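Local coordinates for regulator of G-protein signalling 3 isoform 1 (Homo sapiens, PDB 2F5Y), which contains a PDZ domain, which probably binds short C-terminal peptides of partner proteins, in a regulator of G-protein signalling, at residues I7-G12 with G35-A40; T47-N52 with I76-R81. All coordinates share one frame; numbering follows the deposited sequence.

Contact 1 (I7-G12 with G35-A40). With SO4 (sulfate ion), chain C.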
ATOM      1  N   ILE A   7       0.496   5.017  -6.566  1.00 41.75           N
ATOM      2  CA  ILE A   7      -0.526   5.583  -5.689  1.00 43.24           C
ATOM      3  C   ILE A   7       0.175   6.344  -4.560  1.00 46.71           C
ATOM      4  O   ILE A   7       0.984   5.755  -3.828  1.00 41.24           O
ATOM      5  CB  ILE A   7      -1.387   4.464  -5.054  1.00 46.74           C
ATOM      6  CG1 ILE A   7      -1.991   3.545  -6.125  1.00 39.65           C
ATOM      7  CG2 ILE A   7      -2.497   5.056  -4.151  1.00 50.05           C
ATOM      8  CD1 ILE A   7      -2.965   4.218  -7.065  1.00 38.51           C
ATOM      9  N   THR A   8      -0.145   7.635  -4.417  1.00 46.37           N
ATOM     10  CA  THR A   8       0.498   8.518  -3.421  1.00 48.48           C
ATOM     11  C   THR A   8      -0.500   8.812  -2.297  1.00 47.36           C
ATOM     12  O   THR A   8      -1.527   9.439  -2.516  1.00 52.56           O
ATOM     13  CB  THR A   8       0.985   9.874  -4.047  1.00 46.94           C
ATOM     14  OG1 THR A   8       1.972   9.626  -5.061  1.00 53.53           O
ATOM     15  CG2 THR A   8       1.600  10.778  -2.992  1.00 49.40           C
ATOM     16  N   ILE A   9      -0.189   8.356  -1.092  1.00 47.30           N
ATOM     17  CA  ILE A   9      -1.117   8.458   0.015  1.00 46.44           C
ATOM     18  C   ILE A   9      -0.484   9.259   1.116  1.00 47.31           C
ATOM     19  O   ILE A   9       0.427   8.771   1.771  1.00 48.15           O
ATOM     20  CB  ILE A   9      -1.464   7.098   0.599  1.00 46.06           C
ATOM     21  CG1 ILE A   9      -1.814   6.110  -0.513  1.00 46.03           C
ATOM     22  CG2 ILE A   9      -2.607   7.256   1.624  1.00 42.62           C
ATOM     23  CD1 ILE A   9      -1.776   4.656  -0.064  1.00 48.02           C
ATOM     24  N   PRO A  10      -0.954  10.497   1.321  1.00 48.07           N
ATOM     25  CA  PRO A  10      -0.535  11.253   2.506  1.00 46.52           C
ATOM     26  C   PRO A  10      -1.116  10.635   3.775  1.00 48.21           C
ATOM     27  O   PRO A  10      -2.187  10.032   3.742  1.00 55.25           O
ATOM     28  CB  PRO A  10      -1.090  12.665   2.265  1.00 41.83           C
ATOM     29  CG  PRO A  10      -1.518  12.690   0.813  1.00 47.48           C
ATOM     30  CD  PRO A  10      -1.864  11.266   0.461  1.00 48.28           C
ATOM     31  N   ARG A  11      -0.379  10.757   4.867  1.00 45.01           N
ATOM     32  CA  ARG A  11      -0.794  10.257   6.156  1.00 43.55           C
ATOM     33  C   ARG A  11      -2.023  11.035   6.641  1.00 44.37           C
ATOM     34  O   ARG A  11      -2.054  12.267   6.581  1.00 45.14           O
ATOM     35  CB  ARG A  11       0.377  10.395   7.138  1.00 45.24           C
ATOM     36  CG  ARG A  11       0.079  10.046   8.562  1.00 46.96           C
ATOM     37  CD  ARG A  11       1.338  10.102   9.392  1.00 55.07           C
ATOM     38  NE  ARG A  11       2.170   8.915   9.216  1.00 57.93           N
ATOM     39  CZ  ARG A  11       1.946   7.749   9.812  1.00 56.20           C
ATOM     40  NH1 ARG A  11       2.765   6.723   9.596  1.00 53.57           N
ATOM     41  NH2 ARG A  11       0.903   7.592  10.615  1.00 71.04           N
ATOM     42  N   GLY A  12      -3.027  10.309   7.119  1.00 40.25           N
ATOM     43  CA  GLY A  12      -4.225  10.901   7.675  1.00 39.60           C
ATOM     44  C   GLY A  12      -4.224  10.909   9.193  1.00 40.96           C
ATOM     45  O   GLY A  12      -3.178  10.783   9.827  1.00 45.47           O
ATOM     46  N   GLY A  35     -11.082   6.804   3.546  1.00 49.71           N
ATOM     47  CA  GLY A  35      -9.787   6.999   4.208  1.00 45.01           C
ATOM     48  C   GLY A  35      -8.758   7.493   3.213  1.00 44.99           C
ATOM     49  O   GLY A  35      -9.054   7.584   2.026  1.00 40.63           O
ATOM     50  N   PRO A  36      -7.527   7.790   3.683  1.00 49.29           N
ATOM     51  CA  PRO A  36      -6.477   8.263   2.787  1.00 43.59           C
ATOM     52  C   PRO A  36      -6.265   7.399   1.551  1.00 42.59           C
ATOM     53  O   PRO A  36      -6.178   7.932   0.459  1.00 45.39           O
ATOM     54  CB  PRO A  36      -5.240   8.256   3.677  1.00 44.86           C
ATOM     55  CG  PRO A  36      -5.769   8.459   5.042  1.00 45.35           C
ATOM     56  CD  PRO A  36      -7.048   7.719   5.078  1.00 47.10           C
ATOM     57  N   ALA A  37      -6.197   6.078   1.722  1.00 45.29           N
ATOM     58  CA  ALA A  37      -5.890   5.159   0.623  1.00 39.18           C
ATOM     59  C   ALA A  37      -6.997   5.079  -0.442  1.00 44.64           C
ATOM     60  O   ALA A  37      -6.704   5.042  -1.635  1.00 46.82           O
ATOM     61  CB  ALA A  37      -5.585   3.779   1.168  1.00 41.74           C
ATOM     62  N   GLU A  38      -8.260   5.061  -0.026  1.00 42.55           N
ATOM     63  CA  GLU A  38      -9.356   4.956  -0.981  1.00 44.73           C
ATOM     64  C   GLU A  38      -9.350   6.140  -1.936  1.00 43.61           C
ATOM     65  O   GLU A  38      -9.438   5.984  -3.153  1.00 42.29           O
ATOM     66  CB  GLU A  38     -10.716   4.914  -0.274  1.00 45.48           C
ATOM     67  CG  GLU A  38     -11.873   4.512  -1.209  1.00 51.60           C
ATOM     68  CD  GLU A  38     -13.239   4.912  -0.683  1.00 55.68           C
ATOM     69  OE1 GLU A  38     -13.404   6.087  -0.285  1.00 69.47           O
ATOM     70  OE2 GLU A  38     -14.154   4.061  -0.673  1.00 69.52           O
ATOM     71  N   ARG A  39      -9.281   7.343  -1.387  1.00 45.96           N
ATOM     72  CA  ARG A  39      -9.411   8.512  -2.238  1.00 44.32           C
ATOM     73  C   ARG A  39      -8.133   8.799  -3.028  1.00 42.66           C
ATOM     74  O   ARG A  39      -8.198   9.406  -4.094  1.00 44.12           O
ATOM     75  CB  ARG A  39      -9.938   9.710  -1.465  1.00 43.45           C
ATOM     76  CG  ARG A  39      -9.049  10.170  -0.406  1.00 46.00           C
ATOM     77  CD  ARG A  39      -9.636  11.333   0.303  1.00 33.56           C
ATOM     78  NE  ARG A  39      -8.699  11.719   1.344  1.00 44.45           N
ATOM     79  CZ  ARG A  39      -8.837  11.456   2.638  1.00 38.87           C
ATOM     80  NH1 ARG A  39      -9.925  10.855   3.116  1.00 46.12           N
ATOM     81  NH2 ARG A  39      -7.885  11.834   3.465  1.00 44.07           N
ATOM     82  N   ALA A  40      -6.997   8.311  -2.535  1.00 41.71           N
ATOM     83  CA  ALA A  40      -5.760   8.234  -3.323  1.00 44.10           C
ATOM     84  C   ALA A  40      -5.880   7.304  -4.543  1.00 48.13           C
ATOM     85  O   ALA A  40      -5.169   7.497  -5.538  1.00 51.76           O
ATOM     86  CB  ALA A  40      -4.571   7.779  -2.438  1.00 36.84           C
TER
HETATM   87  S   SO4 C   1      -8.288  10.983   7.216  1.00 61.64           S
HETATM   88  O1  SO4 C   1      -7.430  10.149   8.060  1.00 65.44           O
HETATM   89  O2  SO4 C   1      -9.075  10.082   6.377  1.00 56.85           O
HETATM   90  O3  SO4 C   1      -9.155  11.793   8.066  1.00 78.14           O
HETATM   91  O4  SO4 C   1      -7.532  11.912   6.380  1.00 53.06           O
HETATM   92  O   HOH W   1      -2.677   8.461  -5.988  1.00 38.10           O
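Ile9 of strand 3-10 packs against helix 36-40 with every branch of its side chain. Its CB points toward the helix. CG1 stands anti to the carbonyl carbon (chi1 -47°) and meets the methyl of Ala40, with Ile9 CG1 3.8 Å from Ala40 CB. CG2, anti to the backbone N, lies against the proline that begins the helix; Ile9 CG2 is 3.5 Å from Pro36 CB. The two side chains cross at about a right angle. At the tip, Ile9 CD1 comes within 4.1 Å of Ala37 CB. Three residues of the helix thus share one isoleucine, and Phe16 and Ile75 also touch it.

Ala40 CB reaches the strand backbone as well, 3.5 Å from Thr8 O, and touches Ile7 CG2. A water bridges the two backbones here: it accepts from Thr8 N and donates to Ala40 O, at 2.7 Å from that oxygen. At the other end a sulfate ion, probably from the crystallisation liquor, lies against Gly12 and Pro36. Arg39 and Lys13 N hold it. Arg39 NH2 is 2.9 Å from sulfate O4; the bond from Arg39 NH1 is weak. Gly12, having no side chain, fits against Pro36 CG.

The short helix of the PDZ domain thus meets its N-terminal strand through methyl and ring contacts. The direct fit depends on shape, with a water as the polar bridge between the backbones.

Contact 2 (T47-N52 with I76-R81)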
ATOM      1  N   THR A  47      -1.399  -5.674  -5.717  1.00 46.03           N
ATOM      2  CA  THR A  47      -0.173  -6.321  -5.234  1.00 47.34           C
ATOM      3  C   THR A  47       0.907  -5.248  -5.166  1.00 47.28           C
ATOM      4  O   THR A  47       1.056  -4.464  -6.089  1.00 50.81           O
ATOM      5  CB  THR A  47       0.248  -7.522  -6.130  1.00 46.61           C
ATOM      6  OG1 THR A  47      -0.818  -8.480  -6.169  1.00 49.79           O
ATOM      7  CG2 THR A  47       1.493  -8.219  -5.604  1.00 42.80           C
ATOM      8  N   VAL A  48       1.641  -5.224  -4.058  1.00 47.94           N
ATOM      9  CA  VAL A  48       2.579  -4.157  -3.752  1.00 40.68           C
ATOM     10  C   VAL A  48       3.984  -4.527  -4.213  1.00 46.06           C
ATOM     11  O   VAL A  48       4.567  -5.525  -3.775  1.00 47.52           O
ATOM     12  CB  VAL A  48       2.600  -3.836  -2.246  1.00 44.89           C
ATOM     13  CG1 VAL A  48       3.391  -2.548  -1.997  1.00 46.68           C
ATOM     14  CG2 VAL A  48       1.181  -3.697  -1.699  1.00 39.63           C
ATOM     15  N   LEU A  49       4.525  -3.701  -5.102  1.00 49.32           N
ATOM     16  CA  LEU A  49       5.830  -3.936  -5.692  1.00 46.64           C
ATOM     17  C   LEU A  49       6.891  -3.038  -5.087  1.00 42.46           C
ATOM     18  O   LEU A  49       8.038  -3.448  -4.949  1.00 48.58           O
ATOM     19  CB  LEU A  49       5.751  -3.732  -7.205  1.00 48.30           C
ATOM     20  CG  LEU A  49       4.629  -4.503  -7.914  1.00 54.02           C
ATOM     21  CD1 LEU A  49       4.566  -4.093  -9.394  1.00 40.58           C
ATOM     22  CD2 LEU A  49       4.788  -6.034  -7.740  1.00 39.74           C
ATOM     23  N   GLN A  50       6.507  -1.815  -4.737  1.00 43.86           N
ATOM     24  CA  GLN A  50       7.434  -0.797  -4.245  1.00 42.38           C
ATOM     25  C   GLN A  50       6.766   0.114  -3.221  1.00 46.59           C
ATOM     26  O   GLN A  50       5.590   0.492  -3.371  1.00 44.13           O
ATOM     27  CB  GLN A  50       7.959   0.067  -5.396  1.00 44.12           C
ATOM     28  CG  GLN A  50       9.228   0.840  -5.061  1.00 40.13           C
ATOM     29  CD  GLN A  50       9.938   1.369  -6.289  1.00 44.76           C
ATOM     30  OE1 GLN A  50       9.631   2.454  -6.767  1.00 48.19           O
ATOM     31  NE2 GLN A  50      10.905   0.609  -6.798  1.00 34.03           N
ATOM     32  N   LEU A  51       7.534   0.449  -2.183  1.00 45.93           N
ATOM     33  CA  LEU A  51       7.162   1.435  -1.184  1.00 49.28           C
ATOM     34  C   LEU A  51       8.236   2.534  -1.191  1.00 48.26           C
ATOM     35  O   LEU A  51       9.397   2.286  -0.867  1.00 40.96           O
ATOM     36  CB  LEU A  51       7.096   0.784   0.195  1.00 51.06           C
ATOM     37  CG  LEU A  51       6.988   1.744   1.371  1.00 47.47           C
ATOM     38  CD1 LEU A  51       5.608   2.327   1.372  1.00 38.70           C
ATOM     39  CD2 LEU A  51       7.290   1.028   2.674  1.00 51.23           C
ATOM     40  N   ASN A  52       7.835   3.743  -1.558  1.00 48.58           N
ATOM     41  CA  ASN A  52       8.779   4.865  -1.697  1.00 50.20           C
ATOM     42  C   ASN A  52       9.936   4.460  -2.626  1.00 50.62           C
ATOM     43  O   ASN A  52       9.674   4.024  -3.741  1.00 53.36           O
ATOM     44  CB  ASN A  52       9.194   5.382  -0.302  1.00 42.39           C
ATOM     45  CG  ASN A  52       7.983   5.919   0.493  1.00 55.54           C
ATOM     46  OD1 ASN A  52       6.969   6.303  -0.097  1.00 52.23           O
ATOM     47  ND2 ASN A  52       8.075   5.915   1.821  1.00 45.18           N
ATOM     48  N   ILE A  76       4.371   6.434  -1.190  1.00 57.46           N
ATOM     49  CA  ILE A  76       4.118   6.279  -2.611  1.00 53.54           C
ATOM     50  C   ILE A  76       4.291   4.800  -2.869  1.00 50.79           C
ATOM     51  O   ILE A  76       5.385   4.266  -2.687  1.00 50.78           O
ATOM     52  CB  ILE A  76       5.108   7.063  -3.470  1.00 53.39           C
ATOM     53  CG1 ILE A  76       5.158   8.519  -3.022  1.00 53.36           C
ATOM     54  CG2 ILE A  76       4.712   6.960  -4.947  1.00 55.34           C
ATOM     55  CD1 ILE A  76       6.414   9.251  -3.490  1.00 62.02           C
ATOM     56  N   LEU A  77       3.203   4.132  -3.238  1.00 50.12           N
ATOM     57  CA  LEU A  77       3.241   2.706  -3.521  1.00 48.60           C
ATOM     58  C   LEU A  77       3.126   2.511  -5.005  1.00 49.75           C
ATOM     59  O   LEU A  77       2.291   3.136  -5.643  1.00 54.50           O
ATOM     60  CB  LEU A  77       2.061   1.989  -2.890  1.00 47.89           C
ATOM     61  CG  LEU A  77       1.880   2.025  -1.387  1.00 56.10           C
ATOM     62  CD1 LEU A  77       0.568   1.262  -1.057  1.00 49.66           C
ATOM     63  CD2 LEU A  77       3.100   1.407  -0.685  1.00 48.96           C
ATOM     64  N   LEU A  78       3.969   1.649  -5.557  1.00 48.48           N
ATOM     65  CA  LEU A  78       3.752   1.166  -6.892  1.00 46.69           C
ATOM     66  C   LEU A  78       3.054  -0.191  -6.771  1.00 47.64           C
ATOM     67  O   LEU A  78       3.569  -1.109  -6.144  1.00 45.40           O
ATOM     68  CB  LEU A  78       5.062   1.040  -7.650  1.00 49.57           C
ATOM     69  CG  LEU A  78       4.827   0.691  -9.113  1.00 53.47           C
ATOM     70  CD1 LEU A  78       4.389   1.933  -9.870  1.00 41.69           C
ATOM     71  CD2 LEU A  78       6.071   0.088  -9.691  1.00 52.97           C
ATOM     72  N   VAL A  79       1.876  -0.303  -7.371  1.00 48.01           N
ATOM     73  CA  VAL A  79       1.116  -1.537  -7.330  1.00 46.07           C
ATOM     74  C   VAL A  79       0.863  -2.117  -8.707  1.00 46.62           C
ATOM     75  O   VAL A  79       0.901  -1.427  -9.717  1.00 43.73           O
ATOM     76  CB  VAL A  79      -0.230  -1.363  -6.609  1.00 44.42           C
ATOM     77  CG1 VAL A  79       0.020  -0.857  -5.192  1.00 41.23           C
ATOM     78  CG2 VAL A  79      -1.140  -0.433  -7.379  1.00 41.99           C
ATOM     79  N   TRP A  80       0.596  -3.414  -8.694  1.00 49.33           N
ATOM     80  CA  TRP A  80       0.250  -4.196  -9.856  1.00 48.96           C
ATOM     81  C   TRP A  80      -1.195  -4.623  -9.649  1.00 46.14           C
ATOM     82  O   TRP A  80      -1.515  -5.222  -8.613  1.00 46.42           O
ATOM     83  CB  TRP A  80       1.182  -5.411  -9.882  1.00 50.78           C
ATOM     84  CG  TRP A  80       1.352  -6.095 -11.184  1.00 54.69           C
ATOM     85  CD1 TRP A  80       1.606  -5.520 -12.399  1.00 53.94           C
ATOM     86  CD2 TRP A  80       1.327  -7.511 -11.403  1.00 55.99           C
ATOM     87  NE1 TRP A  80       1.720  -6.496 -13.365  1.00 53.63           N
ATOM     88  CE2 TRP A  80       1.559  -7.726 -12.780  1.00 56.87           C
ATOM     89  CE3 TRP A  80       1.122  -8.620 -10.567  1.00 55.09           C
ATOM     90  CZ2 TRP A  80       1.602  -9.011 -13.342  1.00 61.50           C
ATOM     91  CZ3 TRP A  80       1.164  -9.895 -11.118  1.00 53.93           C
ATOM     92  CH2 TRP A  80       1.395 -10.080 -12.497  1.00 60.62           C
ATOM     93  N   ARG A  81      -2.070  -4.302 -10.597  1.00 43.72           N
ATOM     94  CA  ARG A  81      -3.490  -4.682 -10.483  1.00 46.13           C
ATOM     95  C   ARG A  81      -4.096  -5.191 -11.777  1.00 48.05           C
ATOM     96  O   ARG A  81      -3.638  -4.865 -12.867  1.00 50.45           O
ATOM     97  CB  ARG A  81      -4.347  -3.512  -9.955  1.00 44.76           C
ATOM     98  CG  ARG A  81      -4.671  -2.417 -10.958  1.00 44.70           C
ATOM     99  CD  ARG A  81      -5.663  -1.338 -10.435  1.00 44.75           C
ATOM    100  NE  ARG A  81      -5.236  -0.698  -9.184  1.00 54.30           N
ATOM    101  CZ  ARG A  81      -5.513   0.558  -8.810  1.00 43.10           C
ATOM    102  NH1 ARG A  81      -6.204   1.397  -9.577  1.00 42.30           N
ATOM    103  NH2 ARG A  81      -5.072   0.987  -7.638  1.00 44.92           N
TER
HETATM  104  O   HOH W   2      -2.607  -7.596  -8.140  1.00 46.46           O
HETATM  105  O   HOH W   3       7.120   3.989  -4.687  1.00 36.59           O
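Ile76 O is gripped by two donors, Asn52 N at 2.7 Å and a water. Asn52 N lies in the carbonyl plane. The same water also donates to Asn52 O. Asn52 returns a bond through its side chain: OD1 accepts from Ile76 N at 2.8 Å, nearly along the C=O axis. CG stands anti to the carbonyl carbon (chi1 -62°), and the end of the side chain comes back toward Ile76. An alanine here would probably leave Ile76 N without this acceptor, with only the backbone bond to Ile76 O and the bridging water still joining the two residues.

Further along, Thr47 and Trp80 form a hydrogen-bonded pair, with Trp80 N 2.8 Å from Thr47 O. Another water joins Thr47 OG1 to Trp80 O. Between these ends Leu78 O takes Leu49 N at 3.0 Å and, weakly, Gln50 N.

The side chains pack on both faces. Leu51 CD1 presses on Leu77 CD2 at 3.4 Å, and Val48 CG1 touches the same methyl from further off. These buried groups share a face with Val79. On the other face Gln50 CB meets Leu78 CB at 3.8 Å.

Leu49 is the extra residue of a bulge, and its CB points toward the other strand. Its CD1 lies 3.7 Å from Trp80 CB and approaches the indole obliquely. Leu49 and Gln50 both face Leu78, which makes a classic beta bulge. It shifts the register by one residue between two antiparallel strands of the PDZ sheet.

How the contacts relate
Both contacts belong to one PDZ domain, and their centres lie 13 Å apart. They come in series along the chain: contact 1 closes before contact 2 opens, and strand 47-51 is the next element after helix 36-40. The two share a four-stranded antiparallel sheet. Strand 74-81 lies between strand 3-10 and strand 47-51. It carries one side of contact 2 and borders strand 3-10 of contact 1. They touch directly where Ile7 N meets Leu77 O at 2.8 Å, a probable hydrogen bond. Thr8 also packs on Ile76. Strand 74-81 thus ties the outer strand that carries the short helix to inner strand 47-51 within one small domain.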